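Local coordinates for copper-transporting ATPase PAA2, chloroplastic (Arabidopsis thaliana, PDB 5LBK), which uses the energy of ATP hydrolysis to move copper across the chloroplast thylakoid membrane, the part described here being its nucleotide-binding domain, at residues A[118-123]-A[129-134]; A[60-65]-A[78-83]; A[55-58]-A[64-67]; A[19-24]-A[41-46]. All blocks are in the same frame, centred on the assembly; numbering follows the deposited sequence.

Interaction 1 (A[118-123]-A[129-134])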
# COMPACT_ATOMS: atom_id res chain seq x y z
N VAL A 118 -7.08 7.61 1.22
CA VAL A 118 -6.47 6.39 1.76
C VAL A 118 -6.05 5.52 0.58
O VAL A 118 -6.85 5.23 -0.33
CB VAL A 118 -7.41 5.61 2.69
CG1 VAL A 118 -6.71 4.32 3.21
CG2 VAL A 118 -7.86 6.48 3.88
N VAL A 119 -4.80 5.09 0.62
CA VAL A 119 -4.23 4.18 -0.38
C VAL A 119 -4.02 2.82 0.27
O VAL A 119 -3.38 2.74 1.33
CB VAL A 119 -2.89 4.74 -0.87
CG1 VAL A 119 -2.29 3.84 -1.90
CG2 VAL A 119 -3.08 6.17 -1.36
N TYR A 120 -4.68 1.79 -0.25
CA TYR A 120 -4.55 0.48 0.38
C TYR A 120 -3.38 -0.31 -0.16
O TYR A 120 -2.95 -0.13 -1.30
CB TYR A 120 -5.84 -0.31 0.23
CG TYR A 120 -6.97 0.28 1.07
CD1 TYR A 120 -7.68 1.40 0.63
CD2 TYR A 120 -7.26 -0.21 2.33
CE1 TYR A 120 -8.66 1.99 1.40
CE2 TYR A 120 -8.25 0.36 3.09
CZ TYR A 120 -8.94 1.43 2.62
OH TYR A 120 -9.93 2.01 3.39
N VAL A 121 -2.89 -1.20 0.66
CA VAL A 121 -1.75 -2.05 0.33
C VAL A 121 -2.13 -3.51 0.52
O VAL A 121 -2.57 -3.92 1.60
CB VAL A 121 -0.52 -1.69 1.17
CG1 VAL A 121 0.68 -2.46 0.71
CG2 VAL A 121 -0.30 -0.19 1.06
N GLY A 122 -1.92 -4.32 -0.52
CA GLY A 122 -2.24 -5.73 -0.46
C GLY A 122 -1.12 -6.61 -0.99
O GLY A 122 -0.30 -6.17 -1.79
N ARG A 123 -1.07 -7.85 -0.50
CA ARG A 123 -0.03 -8.81 -0.92
C ARG A 123 -0.60 -10.18 -1.25
O ARG A 123 -1.42 -10.70 -0.50
CB ARG A 123 1.03 -8.95 0.18
CG ARG A 123 2.20 -9.79 -0.21
CD ARG A 123 3.29 -9.47 0.76
NE ARG A 123 4.47 -10.25 0.55
CZ ARG A 123 4.67 -11.47 1.03
NH1 ARG A 123 3.74 -12.07 1.77
NH2 ARG A 123 5.80 -12.08 0.75
N ILE A 129 -3.01 -5.80 3.66
CA ILE A 129 -2.09 -5.83 4.78
C ILE A 129 -1.94 -4.46 5.42
O ILE A 129 -1.36 -4.36 6.50
CB ILE A 129 -0.69 -6.38 4.38
CG1 ILE A 129 -0.00 -5.47 3.36
CG2 ILE A 129 -0.85 -7.81 3.82
CD1 ILE A 129 1.44 -5.72 3.19
N GLY A 130 -2.50 -3.41 4.85
CA GLY A 130 -2.35 -2.10 5.45
C GLY A 130 -2.93 -1.04 4.56
O GLY A 130 -3.53 -1.32 3.51
N ALA A 131 -2.80 0.18 5.02
CA ALA A 131 -3.31 1.33 4.31
C ALA A 131 -2.46 2.53 4.69
O ALA A 131 -1.91 2.61 5.79
CB ALA A 131 -4.77 1.56 4.66
N ILE A 132 -2.37 3.47 3.76
CA ILE A 132 -1.67 4.71 3.99
C ILE A 132 -2.66 5.86 3.87
O ILE A 132 -3.30 6.04 2.83
CB ILE A 132 -0.51 4.87 3.00
CG1 ILE A 132 0.42 3.66 3.14
CG2 ILE A 132 0.21 6.08 3.35
CD1 ILE A 132 1.35 3.50 2.01
N ALA A 133 -2.76 6.66 4.93
CA ALA A 133 -3.59 7.85 4.92
C ALA A 133 -2.80 9.05 4.42
O ALA A 133 -1.69 9.31 4.90
CB ALA A 133 -4.13 8.15 6.31
N ILE A 134 -3.38 9.78 3.48
CA ILE A 134 -2.78 10.98 2.92
C ILE A 134 -3.65 12.18 3.29
O ILE A 134 -4.88 12.07 3.37
CB ILE A 134 -2.66 10.85 1.39
CG1 ILE A 134 -1.96 9.54 1.01
CG2 ILE A 134 -1.94 12.07 0.79
CD1 ILE A 134 -0.53 9.46 1.46
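Val121 holds the apolar centre: its CG2 meets Ile132 CD1 at 4.2 Å, while CG1, anti to the backbone N (chi1 -173°), turns instead toward Ile129 CG1 at 4.1 Å. Each branch thus has a different isoleucine beside it, and farther along the same face Val119 CG2 approaches Ile134 CG1. Helices 17-27 and 34-45 close over this face, with Ala24 on Val121 and Ile132, and Ile39 on Ile132. On the reverse face, Ala131 CB and Val118 CG1, 3.7 Å from each other, lie side by side over the same face of the Tyr120 ring; the alanine methyl makes an off-centre CH-pi contact 4.3 Å from the centroid, and the valine methyl sits nearer the rim. Helix 91-102 packs here through Leu97 and Leu101.

Between the two faces run the backbone bonds. Val119 and Ile132 form a hydrogen-bonded pair: Val119 N lies 2.8 Å from Ile132 O. In return, Ile132 N lies 2.7 Å from Val119 O. Val121 O accepts two donors: Ile129 N at 2.8 Å is nearly straight (167°), whereas Gly130 N at 3.3 Å is longer and more bent. The polar ends are both paired: Tyr120 OH is hydrogen-bonded to Glu98 and Arg123 NH1 forms a salt bridge with Glu126. With Ile129 and Gly130 both opposite Val121, this is a classic beta bulge in an antiparallel hairpin, part of the six-stranded sheet of the P1B-type ATPase nucleotide-binding domain.

Interaction 2 (A[60-65]-A[78-83])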
# COMPACT_ATOMS: atom_id res chain seq x y z
N PRO A 60 -4.49 3.03 -14.68
CA PRO A 60 -4.81 4.42 -14.36
C PRO A 60 -6.13 4.55 -13.62
O PRO A 60 -7.16 4.03 -14.06
CB PRO A 60 -4.88 5.09 -15.74
CG PRO A 60 -3.93 4.28 -16.59
CD PRO A 60 -4.06 2.87 -16.10
N GLY A 61 -6.11 5.31 -12.53
CA GLY A 61 -7.30 5.52 -11.70
C GLY A 61 -7.68 4.39 -10.77
O GLY A 61 -8.69 4.52 -10.05
N PHE A 62 -6.91 3.31 -10.74
CA PHE A 62 -7.14 2.17 -9.87
C PHE A 62 -5.94 1.91 -8.96
O PHE A 62 -6.09 1.97 -7.72
CB PHE A 62 -7.48 0.92 -10.70
CG PHE A 62 -8.79 1.01 -11.42
CD1 PHE A 62 -9.98 0.78 -10.74
CD2 PHE A 62 -8.84 1.39 -12.73
CE1 PHE A 62 -11.19 0.88 -11.37
CE2 PHE A 62 -10.04 1.49 -13.39
CZ PHE A 62 -11.22 1.23 -12.72
N GLY A 63 -4.76 1.67 -9.53
CA GLY A 63 -3.58 1.40 -8.72
C GLY A 63 -2.47 0.77 -9.52
O GLY A 63 -2.53 0.69 -10.75
N THR A 64 -1.45 0.33 -8.79
CA THR A 64 -0.20 -0.17 -9.34
C THR A 64 0.18 -1.45 -8.61
O THR A 64 -0.11 -1.59 -7.43
CB THR A 64 0.93 0.86 -9.21
OG1 THR A 64 0.57 2.06 -9.89
CG2 THR A 64 2.21 0.40 -9.84
N LEU A 65 0.77 -2.38 -9.35
CA LEU A 65 1.15 -3.68 -8.83
C LEU A 65 2.57 -3.98 -9.27
O LEU A 65 2.92 -3.72 -10.44
CB LEU A 65 0.14 -4.72 -9.37
CG LEU A 65 0.41 -6.20 -9.64
CD1 LEU A 65 0.13 -7.04 -8.35
CD2 LEU A 65 -0.45 -6.73 -10.74
N LEU A 78 -9.35 0.46 -2.40
CA LEU A 78 -9.65 -0.74 -1.62
C LEU A 78 -10.15 -1.88 -2.48
O LEU A 78 -9.66 -3.01 -2.38
CB LEU A 78 -10.69 -0.40 -0.53
CG LEU A 78 -11.24 -1.58 0.27
CD1 LEU A 78 -10.05 -2.36 0.89
CD2 LEU A 78 -12.21 -1.07 1.32
N GLU A 79 -11.13 -1.60 -3.33
CA GLU A 79 -11.76 -2.67 -4.08
C GLU A 79 -10.78 -3.28 -5.08
O GLU A 79 -10.72 -4.50 -5.23
CB GLU A 79 -13.03 -2.18 -4.78
CG GLU A 79 -13.78 -3.37 -5.40
CD GLU A 79 -14.76 -2.96 -6.46
OE1 GLU A 79 -14.85 -1.74 -6.73
OE2 GLU A 79 -15.43 -3.87 -6.99
N TRP A 80 -9.97 -2.44 -5.73
CA TRP A 80 -9.05 -2.92 -6.75
C TRP A 80 -7.92 -3.72 -6.14
O TRP A 80 -7.57 -4.79 -6.65
CB TRP A 80 -8.51 -1.73 -7.55
CG TRP A 80 -7.59 -2.12 -8.67
CD1 TRP A 80 -7.94 -2.45 -9.94
CD2 TRP A 80 -6.15 -2.18 -8.62
NE1 TRP A 80 -6.81 -2.71 -10.69
CE2 TRP A 80 -5.70 -2.56 -9.90
CE3 TRP A 80 -5.19 -1.93 -7.61
CZ2 TRP A 80 -4.35 -2.74 -10.20
CZ3 TRP A 80 -3.85 -2.12 -7.92
CH2 TRP A 80 -3.44 -2.49 -9.19
N VAL A 81 -7.37 -3.26 -4.99
CA VAL A 81 -6.34 -4.03 -4.29
C VAL A 81 -6.93 -5.35 -3.83
O VAL A 81 -6.33 -6.42 -4.02
CB VAL A 81 -5.76 -3.22 -3.11
CG1 VAL A 81 -4.85 -4.06 -2.25
CG2 VAL A 81 -4.95 -2.03 -3.65
N SER A 82 -8.11 -5.29 -3.21
CA SER A 82 -8.71 -6.51 -2.70
C SER A 82 -8.96 -7.49 -3.83
O SER A 82 -8.74 -8.71 -3.67
CB SER A 82 -10.01 -6.14 -1.99
OG SER A 82 -10.68 -7.29 -1.57
N ASP A 83 -9.37 -6.99 -4.99
CA ASP A 83 -9.73 -7.87 -6.10
C ASP A 83 -8.51 -8.51 -6.76
O ASP A 83 -8.66 -9.46 -7.52
CB ASP A 83 -10.49 -7.08 -7.20
CG ASP A 83 -11.96 -6.83 -6.84
OD1 ASP A 83 -12.49 -7.49 -5.90
OD2 ASP A 83 -12.59 -5.95 -7.48
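Strand 63-65 runs beside helix 78-83 in nearly the same direction, their axes 9.3 Å apart at closest approach and inclined by 22°, with Phe62 and Trp80 the nearest pair of CA atoms. The chain enters the strand through a classic beta bulge in which Phe62 and Gly63 both face Glu59, and the indole of Trp80 spans the gap from the helix to this bulge. Trp80 CG lies anti to the backbone N (chi1 -178°), which extends the side chain from the helix toward the strand.

Over one face of the indole lie Phe62 CB, 3.6 Å from the centroid of the five-membered ring, and Gly63 CA, 3.9 Å from that of the six-membered ring, both as CH-pi contacts. A side chain on Gly63 would run into Trp80 CZ3, so the bare backbone lets the ring lie close: Trp80 CH2 is 3.4 Å from Gly63 C. The same corner approaches Leu65 CB at 4.2 Å, while the Phe62 ring stands obliquely to the five-membered ring, centroids 5.4 Å apart.

Trp80 NE1 donates a hydrogen bond to Glu59, and Ala74 of strand 71-76 also touches the indole. A leucine in place of Trp80 would probably open a gap over Phe62 and Gly63 and leave the Glu59 carboxylate without its indole donor. No hydrogen bond joins the two segments, so their union rests on dispersion and CH-pi contacts, and the polar bond to Glu59 helps fix how the ring is turned.

Interaction 3 (A[55-58]-A[64-67])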
# COMPACT_ATOMS: atom_id res chain seq x y z
N GLY A 55 9.76 -4.55 -12.88
CA GLY A 55 8.52 -4.67 -13.60
C GLY A 55 7.36 -4.24 -12.73
O GLY A 55 7.35 -4.41 -11.51
N GLN A 56 6.36 -3.66 -13.38
CA GLN A 56 5.20 -3.14 -12.68
C GLN A 56 4.10 -3.02 -13.69
O GLN A 56 4.34 -2.91 -14.91
CB GLN A 56 5.44 -1.80 -11.96
CG GLN A 56 5.62 -0.58 -12.82
CD GLN A 56 7.08 -0.27 -13.10
OE1 GLN A 56 7.98 -1.01 -12.71
NE2 GLN A 56 7.31 0.83 -13.79
N LEU A 57 2.88 -3.06 -13.16
CA LEU A 57 1.67 -2.81 -13.93
C LEU A 57 0.94 -1.65 -13.31
O LEU A 57 0.66 -1.65 -12.11
CB LEU A 57 0.79 -4.06 -13.96
CG LEU A 57 -0.62 -3.88 -14.49
CD1 LEU A 57 -0.65 -3.82 -15.98
CD2 LEU A 57 -1.49 -5.01 -14.04
N THR A 58 0.61 -0.67 -14.12
CA THR A 58 -0.16 0.49 -13.66
C THR A 58 -1.51 0.51 -14.36
O THR A 58 -1.57 0.46 -15.59
CB THR A 58 0.58 1.79 -13.96
OG1 THR A 58 1.83 1.78 -13.27
CG2 THR A 58 -0.25 2.99 -13.50
N THR A 64 -1.45 0.33 -8.79
CA THR A 64 -0.20 -0.17 -9.34
C THR A 64 0.18 -1.45 -8.61
O THR A 64 -0.11 -1.59 -7.43
CB THR A 64 0.93 0.86 -9.21
OG1 THR A 64 0.57 2.06 -9.89
CG2 THR A 64 2.21 0.40 -9.84
N LEU A 65 0.77 -2.38 -9.35
CA LEU A 65 1.15 -3.68 -8.83
C LEU A 65 2.57 -3.98 -9.27
O LEU A 65 2.92 -3.72 -10.44
CB LEU A 65 0.14 -4.72 -9.37
CG LEU A 65 0.41 -6.20 -9.64
CD1 LEU A 65 0.13 -7.04 -8.35
CD2 LEU A 65 -0.45 -6.73 -10.74
N ALA A 66 3.34 -4.62 -8.39
CA ALA A 66 4.70 -5.02 -8.72
C ALA A 66 5.06 -6.21 -7.86
O ALA A 66 4.50 -6.41 -6.78
CB ALA A 66 5.71 -3.89 -8.48
N GLU A 67 6.03 -6.99 -8.32
CA GLU A 67 6.48 -8.15 -7.56
C GLU A 67 7.61 -7.73 -6.63
O GLU A 67 8.63 -7.19 -7.08
CB GLU A 67 6.90 -9.28 -8.50
CG GLU A 67 6.94 -10.60 -7.81
CD GLU A 67 7.22 -11.80 -8.70
OE1 GLU A 67 7.43 -11.66 -9.93
OE2 GLU A 67 7.22 -12.91 -8.13
O HOH W 1 2.36 3.63 -11.49
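Thr64 meets Thr58 across the hairpin as a non-hydrogen-bonded pair, and their hydroxyls are joined through water: water 1 lies 2.6 Å from Thr58 OG1 and 2.9 Å from Thr64 OG1. The oxygens themselves stay 3.6 Å apart, Thr58 OG1 to Thr64 OG1. With Thr64 OG1 anti to its carbonyl carbon (chi1 -59°), CG2 is turned against Leu57 O at 3.4 Å. A valine here would probably leave the water without one of its two threonine partners and Thr58 OG1 without the bridge across the strands.

Leu65 comes next, in a hydrogen-bonded pair with Leu57. Leu57 N to Leu65 O measures 2.8 Å and is almost straight at 170°, its donor nearly in line with the C=O bond, and Leu65 N returns to Leu57 O at 2.9 Å. On the leucine face the side chains slant across each other, Leu57 CD2 touching Leu65 CD2 at 3.9 Å.

Ala66 brings its methyl back to the threonine face, where CB rests 3.5 Å from Gly55 O and also near Gln56 CB.

Strand 56-59 is the outermost strand on this side of the sheet, whereas strand 63-68 continues inward, Thr64 and Ala66 bonding through their backbones to Val75 and Val73 of strand 71-76. Arg84 of helix 78-84 lies against both leucines, and Glu28 and Thr30, beyond helix 17-27, touch Thr64 and Gln56.

Interaction 4 (A[19-24]-A[41-46])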
# COMPACT_ATOMS: atom_id res chain seq x y z
N GLU A 19 7.29 -1.73 7.40
CA GLU A 19 7.27 -2.72 6.33
C GLU A 19 6.19 -2.39 5.31
O GLU A 19 6.42 -2.54 4.11
CB GLU A 19 7.04 -4.13 6.88
CG GLU A 19 8.17 -4.68 7.73
CD GLU A 19 7.99 -6.16 8.10
OE1 GLU A 19 8.79 -6.99 7.63
OE2 GLU A 19 7.04 -6.49 8.86
N VAL A 20 5.03 -1.91 5.79
CA VAL A 20 3.94 -1.53 4.88
C VAL A 20 4.37 -0.36 4.02
O VAL A 20 4.14 -0.35 2.80
CB VAL A 20 2.65 -1.22 5.67
CG1 VAL A 20 1.56 -0.60 4.76
CG2 VAL A 20 2.15 -2.50 6.33
N LEU A 21 4.98 0.65 4.64
CA LEU A 21 5.48 1.79 3.89
C LEU A 21 6.56 1.38 2.90
O LEU A 21 6.59 1.91 1.78
CB LEU A 21 6.00 2.83 4.86
CG LEU A 21 6.34 4.21 4.36
CD1 LEU A 21 5.21 4.82 3.53
CD2 LEU A 21 6.70 5.06 5.62
N LYS A 22 7.49 0.50 3.31
CA LYS A 22 8.59 0.09 2.42
C LYS A 22 8.05 -0.58 1.17
O LYS A 22 8.54 -0.33 0.06
CB LYS A 22 9.52 -0.89 3.11
CG LYS A 22 10.51 -0.27 4.07
CD LYS A 22 11.42 -1.35 4.66
CE LYS A 22 12.55 -0.71 5.48
NZ LYS A 22 13.47 -1.69 6.13
N MET A 23 7.11 -1.50 1.36
CA MET A 23 6.46 -2.15 0.21
C MET A 23 5.69 -1.16 -0.63
O MET A 23 5.76 -1.20 -1.87
CB MET A 23 5.52 -3.24 0.70
CG MET A 23 6.22 -4.53 1.20
SD MET A 23 4.95 -5.69 1.79
CE MET A 23 5.96 -7.12 2.17
N ALA A 24 4.95 -0.25 0.01
CA ALA A 24 4.14 0.66 -0.80
C ALA A 24 5.04 1.59 -1.61
O ALA A 24 4.77 1.87 -2.78
CB ALA A 24 3.20 1.47 0.08
N ASN A 41 8.25 9.93 -0.80
CA ASN A 41 8.97 10.95 -0.01
C ASN A 41 9.00 10.60 1.47
O ASN A 41 9.95 10.94 2.17
CB ASN A 41 8.33 12.34 -0.17
CG ASN A 41 8.49 12.92 -1.56
OD1 ASN A 41 9.41 12.56 -2.29
ND2 ASN A 41 7.58 13.81 -1.94
N GLU A 42 7.94 9.95 1.96
CA GLU A 42 7.89 9.59 3.37
C GLU A 42 8.84 8.44 3.68
O GLU A 42 9.55 8.47 4.68
CB GLU A 42 6.45 9.22 3.76
CG GLU A 42 6.27 8.77 5.20
CD GLU A 42 6.28 9.89 6.21
OE1 GLU A 42 6.11 11.07 5.83
OE2 GLU A 42 6.44 9.58 7.41
N ALA A 43 8.88 7.43 2.82
CA ALA A 43 9.88 6.38 2.98
C ALA A 43 11.28 6.98 2.91
O ALA A 43 12.18 6.56 3.65
CB ALA A 43 9.69 5.32 1.91
N GLU A 44 11.45 7.98 2.05
CA GLU A 44 12.73 8.65 1.90
C GLU A 44 13.04 9.49 3.14
O GLU A 44 14.13 9.39 3.71
CB GLU A 44 12.72 9.55 0.66
CG GLU A 44 13.84 10.58 0.62
CD GLU A 44 13.67 11.58 -0.50
OE1 GLU A 44 13.52 11.16 -1.66
OE2 GLU A 44 13.70 12.80 -0.21
N SER A 45 12.07 10.30 3.56
CA SER A 45 12.24 11.14 4.75
C SER A 45 12.62 10.32 5.97
O SER A 45 13.40 10.78 6.82
CB SER A 45 10.96 11.94 5.03
OG SER A 45 10.84 13.07 4.19
N LEU A 46 12.08 9.10 6.09
CA LEU A 46 12.33 8.22 7.24
C LEU A 46 13.54 7.32 7.05
O LEU A 46 13.82 6.49 7.91
CB LEU A 46 11.10 7.34 7.52
CG LEU A 46 9.78 8.06 7.83
CD1 LEU A 46 8.65 7.05 8.06
CD2 LEU A 46 9.89 8.97 9.04
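Leu21 passes by the flat carboxylate of Glu42 and touches the aliphatic part of that side chain instead: Leu21 CD2 lies 3.8 Å from Glu42 CG, and neither face nor edge of the carboxylate takes part. This is packing between the two helices, 17-27 and 34-45, that lie on one side of the antiparallel sheet in the nucleotide-binding domain. The His-Pro sequence of P1B-type ATPases falls where the connecting loop enters helix 34-45, and as in relatives probably takes part in binding ATP; the present contact is at that helix's other end.

A single leucine does the work on the first helix. With chi1 at -169°, the Leu21 side chain stretches away from its own backbone N and brings CG to 4.3 Å from Ala43 CB. Ala43 is small, consistent with the 6.4 Å between the CA atoms of Leu21 and Ala43. Glu42, bent at chi2 (77°), runs at about a right angle to Leu21 and also touches Val7 of strand 7-12, and Leu48 leans on Leu21. Leu46, just past the last helical turn, closes the end, its backbone N bonded to Glu42 O and its CD1 meeting Leu21 CD2 at 3.7 Å.

How the interactions relate
Along the chain the helix pair of interaction 4 comes first, then the hairpin of interaction 3, interaction 2 and finally the hairpin of interaction 1. Interactions 2 and 3 share Thr64 and Leu65 on strand 63-68, their centres about 11 Å apart. Interaction 1, near the chain's centre, touches two others: Val81 of interaction 2 packs on Gly122, and Ala24 and Met23 of interaction 4 pack on Ile132 and Ile129. Interactions 2 and 4 lie about 19 Å apart between centres, on opposite sides of the chain's centre. One antiparallel sheet therefore ties together the helices that make up this compact nucleotide-binding domain.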